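Local coordinates for outer protein YopM (Yersinia pestis, PDB 1JL5) that acts as a leucine-rich repeat effector of the plague bacillus, a virulence factor that probably alters host cell physiology to promote bacterial survival in host tissues, at residues A[74-85]-A[93-104]; A[166-174]-A[185-196]. One frame throughout, in Å; residues are numbered along the deposited sequence.

Contact 1: residues A[74-85]-A[93-104]; sequences HELELNNLGLSS and LESLVASCNSLT
Asn101 reaches from residues 93-104 into the turn that follows strand 75-77 and holds that turn with its amide. Asn101 CB rests 3.2 Å from Leu83 O. CG, beside the backbone N and anti to the carbonyl carbon (chi1 -76°), lies between Leu78 O and Leu83 N and so sets the amide in the turn. At the tip the two atoms divide the work. Asn101 ND2 gives an almost straight bond to Leu78 O, 2.7 Å away and in the amide plane, and a second to Ala98 O of its own segment. Asn101 OD1 accepts Leu81 N at 2.8 Å and Leu83 N at 2.9 Å, the two donors arriving from opposite faces of the amide plane. This is the asparagine of the leucine-rich repeat consensus, and Asn121 of the next repeat repeats its role by bonding Ala98 O and Leu103 N.

Before the turn, strands 75-77 and 95-97 run parallel, with Val97 N bonded to Leu76 O at 2.7 Å. Glu75 and Val97 share one face with Ser95, whose OG donates to Glu75 OE1 at 2.6 Å, on the anti side of the carboxylate. On the face of Leu76 and Leu96, Leu93 crosses Leu76 at about a right angle and places CD1 3.3 Å from Leu76 CB; helix 58-71 covers this leucine layer through Leu65 and Cys68. Past the strands, Asn79 OD1 takes Ser99 N at 2.7 Å. Bonded at both ends, the Asn101 amide is fixed in rotation and alone satisfies Leu78 O, Leu81 N and Leu83 N across the contact.

Contact 2: residues A[166-174]-A[185-196]; sequences KKLPDLPPS and LEELPELQNLPF
Apolar packing between the convex-side loops of consecutive turns of a leucine-rich repeat solenoid makes up this contact, where water takes the place of direct backbone bonds. Both segments are irregular and proline-rich, without helix or strand; Leu168 and Leu171 of 166-174 pack on Ile178 of strand 177-179. Pro189 wedges in between these two leucines: its CD lies 3.5 Å from Leu168 CB, while its CG presses tightly on Leu171 CG, and the proline and Leu171 cross at about a right angle. Leu168 also meets Leu185 crosswise, CG to CD1 at 3.6 Å, and lies alongside Leu188. Further along, Leu171 CD1 touches CD2 of Leu191 and of Leu194, the residues that begin and end a type I beta turn.

Six waters span the two segments, five of them at backbone N-H and C=O groups. One accepts from Leu168 N and donates to Glu187 O, both at 2.6 Å, and another joins Leu171 N to Glu190 O. A third connects Glu190 N with a side-chain atom, Asp170 OD1. At the Lys166 end of the contact, that chain bends at chi2 and chi3 so that NZ lies beside Glu186 OE2, a long salt bridge of 3.8 Å; a water bound to Lys166 NZ also reaches Glu186 OE2, though weakly. Lys166 packs on Arg370 of a neighbouring subunit of the tetramer as well. At the other end, Pro195 CB sits over the centre of the Phe196 ring, while Pro173 O approaches the edge of that ring near its plane, 3.3 Å from Phe196 CD2.

Overall arrangement
From the N terminus, helix 58-71 leads into strand 75-77, and contact 1 follows almost at once, closing the first full turn of the solenoid by pairing residues 74-85 with 93-104. Three strands, 115-117, 135-137 and 157-159, pass before contact 2 opens; its loop from 166-174 to 185-196 then encloses strand 177-179. The two loops are in series, neither nested nor crossed. Contact 1 joins repeats on the strand-and-turn side near the N-terminal helices, whereas contact 2 joins the loops behind the strands in the middle of the chain. Their centres are 27 Å apart and their nearest atoms about 14 Å.

Contact 1: residues A[74-85]-A[93-104]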
loop_
_atom_site.group_PDB
_atom_site.type_symbol
_atom_site.label_atom_id
_atom_site.label_comp_id
_atom_site.label_asym_id
_atom_site.label_seq_id
_atom_site.Cartn_x
_atom_site.Cartn_y
_atom_site.Cartn_z
ATOM N N HIS A 74 27.303 -14.664 33.671
ATOM C CA HIS A 74 25.981 -15.217 33.928
ATOM C C HIS A 74 25.280 -15.524 32.619
ATOM O O HIS A 74 24.593 -16.535 32.486
ATOM C CB HIS A 74 25.134 -14.210 34.709
ATOM C CG HIS A 74 25.549 -14.042 36.137
ATOM N ND1 HIS A 74 25.127 -12.983 36.911
ATOM C CD2 HIS A 74 26.323 -14.812 36.937
ATOM C CE1 HIS A 74 25.624 -13.108 38.129
ATOM N NE2 HIS A 74 26.353 -14.209 38.172
ATOM N N GLU A 75 25.465 -14.640 31.649
ATOM C CA GLU A 75 24.808 -14.800 30.369
ATOM C C GLU A 75 25.712 -15.116 29.199
ATOM O O GLU A 75 26.858 -14.680 29.131
ATOM C CB GLU A 75 23.999 -13.542 30.053
ATOM C CG GLU A 75 23.313 -13.555 28.693
ATOM C CD GLU A 75 22.327 -12.413 28.536
ATOM O OE1 GLU A 75 21.266 -12.450 29.193
ATOM O OE2 GLU A 75 22.616 -11.477 27.762
ATOM N N LEU A 76 25.164 -15.897 28.282
ATOM C CA LEU A 76 25.844 -16.275 27.060
ATOM C C LEU A 76 24.889 -15.809 25.977
ATOM O O LEU A 76 23.740 -16.235 25.935
ATOM C CB LEU A 76 26.016 -17.788 26.980
ATOM C CG LEU A 76 26.411 -18.301 25.597
ATOM C CD1 LEU A 76 27.736 -17.682 25.170
ATOM C CD2 LEU A 76 26.500 -19.815 25.634
ATOM N N GLU A 77 25.355 -14.918 25.118
ATOM C CA GLU A 77 24.510 -14.396 24.062
ATOM C C GLU A 77 25.057 -14.792 22.702
ATOM O O GLU A 77 26.104 -14.316 22.271
ATOM C CB GLU A 77 24.404 -12.873 24.197
ATOM C CG GLU A 77 23.428 -12.226 23.233
ATOM C CD GLU A 77 24.086 -11.808 21.942
ATOM O OE1 GLU A 77 24.916 -10.877 21.979
ATOM O OE2 GLU A 77 23.781 -12.409 20.895
ATOM N N LEU A 78 24.329 -15.679 22.035
ATOM C CA LEU A 78 24.714 -16.181 20.726
ATOM C C LEU A 78 23.628 -15.848 19.719
ATOM O O LEU A 78 23.280 -16.672 18.878
ATOM C CB LEU A 78 24.891 -17.693 20.798
ATOM C CG LEU A 78 25.845 -18.166 21.890
ATOM C CD1 LEU A 78 25.800 -19.681 21.997
ATOM C CD2 LEU A 78 27.246 -17.681 21.569
ATOM N N ASN A 79 23.096 -14.637 19.802
ATOM C CA ASN A 79 22.031 -14.240 18.900
ATOM C C ASN A 79 22.441 -14.105 17.455
ATOM O O ASN A 79 23.523 -13.622 17.134
ATOM C CB ASN A 79 21.397 -12.921 19.341
ATOM C CG ASN A 79 20.741 -13.020 20.688
ATOM O OD1 ASN A 79 20.275 -14.089 21.085
ATOM N ND2 ASN A 79 20.682 -11.901 21.399
ATOM N N ASN A 80 21.544 -14.544 16.587
ATOM C CA ASN A 80 21.734 -14.446 15.155
ATOM C C ASN A 80 23.096 -14.911 14.666
ATOM O O ASN A 80 23.752 -14.223 13.882
ATOM C CB ASN A 80 21.485 -13.002 14.723
ATOM C CG ASN A 80 21.193 -12.890 13.257
ATOM O OD1 ASN A 80 20.430 -13.686 12.713
ATOM N ND2 ASN A 80 21.793 -11.904 12.600
ATOM N N LEU A 81 23.515 -16.085 15.122
ATOM C CA LEU A 81 24.795 -16.632 14.706
ATOM C C LEU A 81 24.563 -17.792 13.757
ATOM O O LEU A 81 25.491 -18.505 13.390
ATOM C CB LEU A 81 25.597 -17.086 15.925
ATOM C CG LEU A 81 26.004 -15.941 16.854
ATOM C CD1 LEU A 81 26.885 -16.469 17.982
ATOM C CD2 LEU A 81 26.748 -14.884 16.045
ATOM N N GLY A 82 23.308 -17.967 13.362
ATOM C CA GLY A 82 22.951 -19.032 12.447
ATOM C C GLY A 82 23.311 -20.408 12.960
ATOM O O GLY A 82 23.456 -21.350 12.184
ATOM N N LEU A 83 23.439 -20.536 14.273
ATOM C CA LEU A 83 23.800 -21.812 14.874
ATOM C C LEU A 83 22.705 -22.854 14.729
ATOM O O LEU A 83 21.579 -22.644 15.172
ATOM C CB LEU A 83 24.117 -21.607 16.349
ATOM C CG LEU A 83 25.077 -20.445 16.588
ATOM C CD1 LEU A 83 25.402 -20.354 18.065
ATOM C CD2 LEU A 83 26.342 -20.643 15.758
ATOM N N SER A 84 23.034 -23.977 14.099
ATOM C CA SER A 84 22.066 -25.047 13.926
ATOM C C SER A 84 22.086 -25.900 15.184
ATOM O O SER A 84 21.294 -26.824 15.341
ATOM C CB SER A 84 22.409 -25.898 12.704
ATOM O OG SER A 84 23.722 -26.412 12.795
ATOM N N SER A 85 23.008 -25.582 16.080
ATOM C CA SER A 85 23.108 -26.300 17.340
ATOM C C SER A 85 24.022 -25.511 18.243
ATOM O O SER A 85 24.757 -24.630 17.793
ATOM C CB SER A 85 23.697 -27.700 17.147
ATOM O OG SER A 85 25.100 -27.627 16.939
ATOM N N LEU A 93 26.015 -21.138 33.495
ATOM C CA LEU A 93 25.282 -20.157 32.733
ATOM C C LEU A 93 23.936 -19.956 33.409
ATOM O O LEU A 93 23.251 -20.914 33.765
ATOM C CB LEU A 93 25.083 -20.646 31.302
ATOM C CG LEU A 93 24.602 -19.586 30.316
ATOM C CD1 LEU A 93 25.642 -18.482 30.218
ATOM C CD2 LEU A 93 24.363 -20.226 28.957
ATOM N N GLU A 94 23.572 -18.702 33.610
ATOM C CA GLU A 94 22.299 -18.392 34.227
ATOM C C GLU A 94 21.353 -17.905 33.147
ATOM O O GLU A 94 20.141 -18.074 33.241
ATOM C CB GLU A 94 22.487 -17.330 35.305
ATOM C CG GLU A 94 22.970 -17.914 36.622
ATOM C CD GLU A 94 23.255 -16.854 37.656
ATOM O OE1 GLU A 94 22.419 -15.939 37.806
ATOM O OE2 GLU A 94 24.309 -16.939 38.319
ATOM N N SER A 95 21.927 -17.322 32.104
ATOM C CA SER A 95 21.138 -16.811 31.004
ATOM C C SER A 95 21.685 -17.237 29.654
ATOM O O SER A 95 22.812 -16.904 29.286
ATOM C CB SER A 95 21.080 -15.286 31.066
ATOM O OG SER A 95 20.370 -14.765 29.956
ATOM N N LEU A 96 20.878 -17.991 28.920
ATOM C CA LEU A 96 21.263 -18.423 27.592
ATOM C C LEU A 96 20.448 -17.632 26.591
ATOM O O LEU A 96 19.233 -17.784 26.507
ATOM C CB LEU A 96 20.989 -19.908 27.380
ATOM C CG LEU A 96 21.167 -20.330 25.916
ATOM C CD1 LEU A 96 22.599 -20.043 25.467
ATOM C CD2 LEU A 96 20.835 -21.802 25.757
ATOM N N VAL A 97 21.121 -16.769 25.845
ATOM C CA VAL A 97 20.458 -15.982 24.827
ATOM C C VAL A 97 21.018 -16.482 23.506
ATOM O O VAL A 97 22.140 -16.151 23.129
ATOM C CB VAL A 97 20.762 -14.482 24.990
ATOM C CG1 VAL A 97 19.996 -13.683 23.948
ATOM C CG2 VAL A 97 20.382 -14.029 26.394
ATOM N N ALA A 98 20.241 -17.311 22.821
ATOM C CA ALA A 98 20.657 -17.864 21.541
ATOM C C ALA A 98 19.534 -17.621 20.552
ATOM O O ALA A 98 19.161 -18.495 19.770
ATOM C CB ALA A 98 20.934 -19.353 21.681
ATOM N N SER A 99 18.993 -16.415 20.600
ATOM C CA SER A 99 17.908 -16.035 19.719
ATOM C C SER A 99 18.391 -15.989 18.284
ATOM O O SER A 99 19.577 -15.804 18.018
ATOM C CB SER A 99 17.380 -14.658 20.108
ATOM O OG SER A 99 17.126 -14.598 21.498
ATOM N N CYS A 100 17.455 -16.167 17.364
ATOM C CA CYS A 100 17.750 -16.102 15.945
ATOM C C CYS A 100 18.889 -16.981 15.471
ATOM O O CYS A 100 19.907 -16.498 14.994
ATOM C CB CYS A 100 18.018 -14.651 15.558
ATOM S SG CYS A 100 16.654 -13.556 16.019
ATOM N N ASN A 101 18.709 -18.282 15.611
ATOM C CA ASN A 101 19.687 -19.239 15.147
ATOM C C ASN A 101 18.832 -20.295 14.482
ATOM O O ASN A 101 17.654 -20.054 14.231
ATOM C CB ASN A 101 20.486 -19.814 16.317
ATOM C CG ASN A 101 21.521 -18.838 16.846
ATOM O OD1 ASN A 101 22.469 -18.485 16.145
ATOM N ND2 ASN A 101 21.339 -18.391 18.081
ATOM N N SER A 102 19.411 -21.449 14.188
ATOM C CA SER A 102 18.659 -22.520 13.556
ATOM C C SER A 102 18.639 -23.705 14.487
ATOM O O SER A 102 18.627 -24.856 14.049
ATOM C CB SER A 102 19.310 -22.928 12.242
ATOM O OG SER A 102 19.339 -21.838 11.350
ATOM N N LEU A 103 18.645 -23.418 15.780
ATOM C CA LEU A 103 18.640 -24.470 16.776
ATOM C C LEU A 103 17.402 -25.331 16.637
ATOM O O LEU A 103 16.283 -24.833 16.652
ATOM C CB LEU A 103 18.694 -23.862 18.174
ATOM C CG LEU A 103 19.902 -22.964 18.437
ATOM C CD1 LEU A 103 19.797 -22.371 19.823
ATOM C CD2 LEU A 103 21.190 -23.767 18.283
ATOM N N THR A 104 17.606 -26.630 16.484
ATOM C CA THR A 104 16.489 -27.551 16.372
ATOM C C THR A 104 16.469 -28.302 17.682
ATOM O O THR A 104 15.503 -28.978 18.025
ATOM C CB THR A 104 16.696 -28.549 15.227
ATOM O OG1 THR A 104 17.910 -29.280 15.447
ATOM C CG2 THR A 104 16.784 -27.818 13.899
HETATM O O HOH W 1 21.116 -16.643 12.790
HETATM O O HOH W 2 20.087 -28.023 17.299
#

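Contact 2: residues A[166-174]-A[185-196]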
loop_
_atom_site.group_PDB
_atom_site.type_symbol
_atom_site.label_atom_id
_atom_site.label_comp_id
_atom_site.label_asym_id
_atom_site.label_seq_id
_atom_site.Cartn_x
_atom_site.Cartn_y
_atom_site.Cartn_z
ATOM N N LYS A 166 -0.315 -26.757 20.510
ATOM C CA LYS A 166 -1.735 -27.060 20.397
ATOM C C LYS A 166 -2.304 -26.844 21.788
ATOM O O LYS A 166 -3.490 -26.563 21.958
ATOM C CB LYS A 166 -1.946 -28.513 19.975
ATOM C CG LYS A 166 -1.380 -28.856 18.603
ATOM C CD LYS A 166 -2.280 -28.380 17.468
ATOM C CE LYS A 166 -3.590 -29.163 17.426
ATOM N NZ LYS A 166 -4.439 -28.788 16.253
ATOM N N LYS A 167 -1.438 -26.974 22.784
ATOM C CA LYS A 167 -1.836 -26.796 24.166
ATOM C C LYS A 167 -0.670 -26.282 24.987
ATOM O O LYS A 167 0.487 -26.472 24.627
ATOM C CB LYS A 167 -2.310 -28.131 24.761
ATOM C CG LYS A 167 -3.492 -28.738 24.027
ATOM C CD LYS A 167 -4.003 -30.005 24.700
ATOM C CE LYS A 167 -5.280 -30.489 24.019
ATOM N NZ LYS A 167 -5.902 -31.653 24.707
ATOM N N LEU A 168 -0.990 -25.593 26.072
ATOM C CA LEU A 168 0.025 -25.083 26.972
ATOM C C LEU A 168 -0.087 -25.910 28.230
ATOM O O LEU A 168 -1.187 -26.185 28.699
ATOM C CB LEU A 168 -0.226 -23.622 27.333
ATOM C CG LEU A 168 0.038 -22.569 26.268
ATOM C CD1 LEU A 168 -0.201 -21.194 26.874
ATOM C CD2 LEU A 168 1.475 -22.696 25.760
ATOM N N PRO A 169 1.047 -26.349 28.782
ATOM C CA PRO A 169 0.957 -27.142 30.008
ATOM C C PRO A 169 0.395 -26.201 31.070
ATOM O O PRO A 169 0.381 -24.982 30.871
ATOM C CB PRO A 169 2.412 -27.510 30.284
ATOM C CG PRO A 169 3.022 -27.529 28.912
ATOM C CD PRO A 169 2.429 -26.301 28.281
ATOM N N ASP A 170 -0.078 -26.737 32.186
ATOM C CA ASP A 170 -0.594 -25.859 33.219
ATOM C C ASP A 170 0.531 -24.918 33.599
ATOM O O ASP A 170 1.702 -25.291 33.573
ATOM C CB ASP A 170 -1.081 -26.658 34.424
ATOM C CG ASP A 170 -2.317 -27.463 34.107
ATOM O OD1 ASP A 170 -3.098 -27.020 33.237
ATOM O OD2 ASP A 170 -2.514 -28.524 34.727
ATOM N N LEU A 171 0.176 -23.690 33.940
ATOM C CA LEU A 171 1.174 -22.694 34.260
ATOM C C LEU A 171 1.616 -22.675 35.711
ATOM O O LEU A 171 0.850 -23.006 36.615
ATOM C CB LEU A 171 0.655 -21.323 33.845
ATOM C CG LEU A 171 0.215 -21.333 32.378
ATOM C CD1 LEU A 171 -0.476 -20.025 32.036
ATOM C CD2 LEU A 171 1.431 -21.577 31.483
ATOM N N PRO A 172 2.878 -22.290 35.946
ATOM C CA PRO A 172 3.434 -22.223 37.296
ATOM C C PRO A 172 2.887 -20.998 38.012
ATOM O O PRO A 172 2.721 -19.943 37.405
ATOM C CB PRO A 172 4.931 -22.111 37.037
ATOM C CG PRO A 172 4.971 -21.267 35.796
ATOM C CD PRO A 172 3.895 -21.919 34.943
ATOM N N PRO A 173 2.595 -21.127 39.311
ATOM C CA PRO A 173 2.067 -20.015 40.102
ATOM C C PRO A 173 2.965 -18.792 40.020
ATOM O O PRO A 173 2.533 -17.674 40.289
ATOM C CB PRO A 173 2.019 -20.594 41.512
ATOM C CG PRO A 173 1.718 -22.043 41.256
ATOM C CD PRO A 173 2.646 -22.365 40.109
ATOM N N SER A 174 4.221 -19.007 39.648
ATOM C CA SER A 174 5.177 -17.916 39.542
ATOM C C SER A 174 5.001 -17.138 38.247
ATOM O O SER A 174 5.547 -16.046 38.093
ATOM C CB SER A 174 6.602 -18.459 39.601
ATOM O OG SER A 174 6.799 -19.444 38.601
ATOM N N LEU A 185 -3.280 -23.048 19.918
ATOM C CA LEU A 185 -3.972 -23.302 21.161
ATOM C C LEU A 185 -5.469 -23.216 20.947
ATOM O O LEU A 185 -5.978 -22.251 20.378
ATOM C CB LEU A 185 -3.545 -22.285 22.218
ATOM C CG LEU A 185 -2.041 -22.216 22.490
ATOM C CD1 LEU A 185 -1.766 -21.140 23.532
ATOM C CD2 LEU A 185 -1.537 -23.578 22.963
ATOM N N GLU A 186 -6.172 -24.245 21.388
ATOM C CA GLU A 186 -7.613 -24.266 21.272
ATOM C C GLU A 186 -8.141 -23.890 22.643
ATOM O O GLU A 186 -9.298 -23.523 22.804
ATOM C CB GLU A 186 -8.079 -25.655 20.859
ATOM C CG GLU A 186 -7.598 -26.034 19.475
ATOM C CD GLU A 186 -8.045 -27.413 19.065
ATOM O OE1 GLU A 186 -9.272 -27.649 19.020
ATOM O OE2 GLU A 186 -7.167 -28.259 18.787
ATOM N N GLU A 187 -7.261 -23.975 23.628
ATOM C CA GLU A 187 -7.595 -23.628 24.997
ATOM C C GLU A 187 -6.334 -23.163 25.687
ATOM O O GLU A 187 -5.229 -23.501 25.275
ATOM C CB GLU A 187 -8.130 -24.835 25.765
ATOM C CG GLU A 187 -9.447 -25.392 25.276
ATOM C CD GLU A 187 -9.863 -26.620 26.067
ATOM O OE1 GLU A 187 -9.983 -26.517 27.309
ATOM O OE2 GLU A 187 -10.065 -27.686 25.449
ATOM N N LEU A 188 -6.510 -22.373 26.731
ATOM C CA LEU A 188 -5.394 -21.908 27.520
ATOM C C LEU A 188 -5.556 -22.669 28.818
ATOM O O LEU A 188 -6.665 -23.054 29.178
ATOM C CB LEU A 188 -5.498 -20.409 27.792
ATOM C CG LEU A 188 -5.174 -19.458 26.638
ATOM C CD1 LEU A 188 -5.351 -18.022 27.105
ATOM C CD2 LEU A 188 -3.746 -19.692 26.165
ATOM N N PRO A 189 -4.455 -22.936 29.520
ATOM C CA PRO A 189 -4.633 -23.662 30.775
ATOM C C PRO A 189 -5.347 -22.725 31.738
ATOM O O PRO A 189 -5.518 -21.542 31.443
ATOM C CB PRO A 189 -3.201 -23.965 31.200
ATOM C CG PRO A 189 -2.438 -22.803 30.637
ATOM C CD PRO A 189 -3.033 -22.658 29.261
ATOM N N GLU A 190 -5.779 -23.249 32.876
ATOM C CA GLU A 190 -6.454 -22.426 33.862
ATOM C C GLU A 190 -5.510 -21.288 34.203
ATOM O O GLU A 190 -4.306 -21.490 34.332
ATOM C CB GLU A 190 -6.769 -23.249 35.108
ATOM C CG GLU A 190 -7.419 -22.456 36.217
ATOM C CD GLU A 190 -7.827 -23.334 37.378
ATOM O OE1 GLU A 190 -6.956 -24.053 37.913
ATOM O OE2 GLU A 190 -9.018 -23.300 37.752
ATOM N N LEU A 191 -6.057 -20.089 34.351
ATOM C CA LEU A 191 -5.231 -18.930 34.636
ATOM C C LEU A 191 -5.628 -18.206 35.909
ATOM O O LEU A 191 -4.790 -17.598 36.568
ATOM C CB LEU A 191 -5.327 -17.944 33.472
ATOM C CG LEU A 191 -5.075 -18.515 32.077
ATOM C CD1 LEU A 191 -5.521 -17.507 31.021
ATOM C CD2 LEU A 191 -3.604 -18.859 31.928
ATOM N N GLN A 192 -6.912 -18.268 36.238
ATOM C CA GLN A 192 -7.446 -17.573 37.401
ATOM C C GLN A 192 -6.682 -17.800 38.695
ATOM O O GLN A 192 -6.720 -16.959 39.586
ATOM C CB GLN A 192 -8.920 -17.937 37.595
ATOM C CG GLN A 192 -9.169 -19.349 38.087
ATOM C CD GLN A 192 -10.625 -19.746 37.957
ATOM O OE1 GLN A 192 -11.523 -18.983 38.323
ATOM N NE2 GLN A 192 -10.870 -20.943 37.435
ATOM N N ASN A 193 -5.973 -18.917 38.799
ATOM C CA ASN A 193 -5.224 -19.208 40.014
ATOM C C ASN A 193 -3.765 -18.791 39.958
ATOM O O ASN A 193 -2.984 -19.117 40.852
ATOM C CB ASN A 193 -5.335 -20.690 40.357
ATOM C CG ASN A 193 -6.766 -21.109 40.609
ATOM O OD1 ASN A 193 -7.480 -20.466 41.380
ATOM N ND2 ASN A 193 -7.197 -22.187 39.960
ATOM N N LEU A 194 -3.393 -18.074 38.903
ATOM C CA LEU A 194 -2.030 -17.586 38.776
ATOM C C LEU A 194 -2.024 -16.245 39.484
ATOM O O LEU A 194 -2.492 -15.242 38.953
ATOM C CB LEU A 194 -1.640 -17.425 37.304
ATOM C CG LEU A 194 -1.148 -18.667 36.547
ATOM C CD1 LEU A 194 -1.193 -19.906 37.429
ATOM C CD2 LEU A 194 -1.987 -18.858 35.305
ATOM N N PRO A 195 -1.486 -16.215 40.708
ATOM C CA PRO A 195 -1.408 -15.013 41.538
ATOM C C PRO A 195 -0.594 -13.860 40.980
ATOM O O PRO A 195 -0.830 -12.712 41.333
ATOM C CB PRO A 195 -0.820 -15.543 42.839
ATOM C CG PRO A 195 0.112 -16.610 42.353
ATOM C CD PRO A 195 -0.748 -17.328 41.337
ATOM N N PHE A 196 0.360 -14.153 40.105
ATOM C CA PHE A 196 1.206 -13.097 39.576
ATOM C C PHE A 196 1.121 -12.893 38.077
ATOM O O PHE A 196 1.863 -12.088 37.519
ATOM C CB PHE A 196 2.652 -13.368 39.983
ATOM C CG PHE A 196 2.822 -13.598 41.454
ATOM C CD1 PHE A 196 2.633 -12.557 42.358
ATOM C CD2 PHE A 196 3.127 -14.864 41.941
ATOM C CE1 PHE A 196 2.744 -12.776 43.728
ATOM C CE2 PHE A 196 3.240 -15.092 43.311
ATOM C CZ PHE A 196 3.048 -14.047 44.204
HETATM O O HOH W 3 -5.437 -26.186 23.604
HETATM O O HOH W 4 -5.280 -26.125 16.968
HETATM O O HOH W 5 -3.491 -24.960 26.569
HETATM O O HOH W 6 -5.500 -25.972 33.297
HETATM O O HOH W 7 -2.493 -23.363 34.518
HETATM O O HOH W 8 1.013 -16.418 38.539
#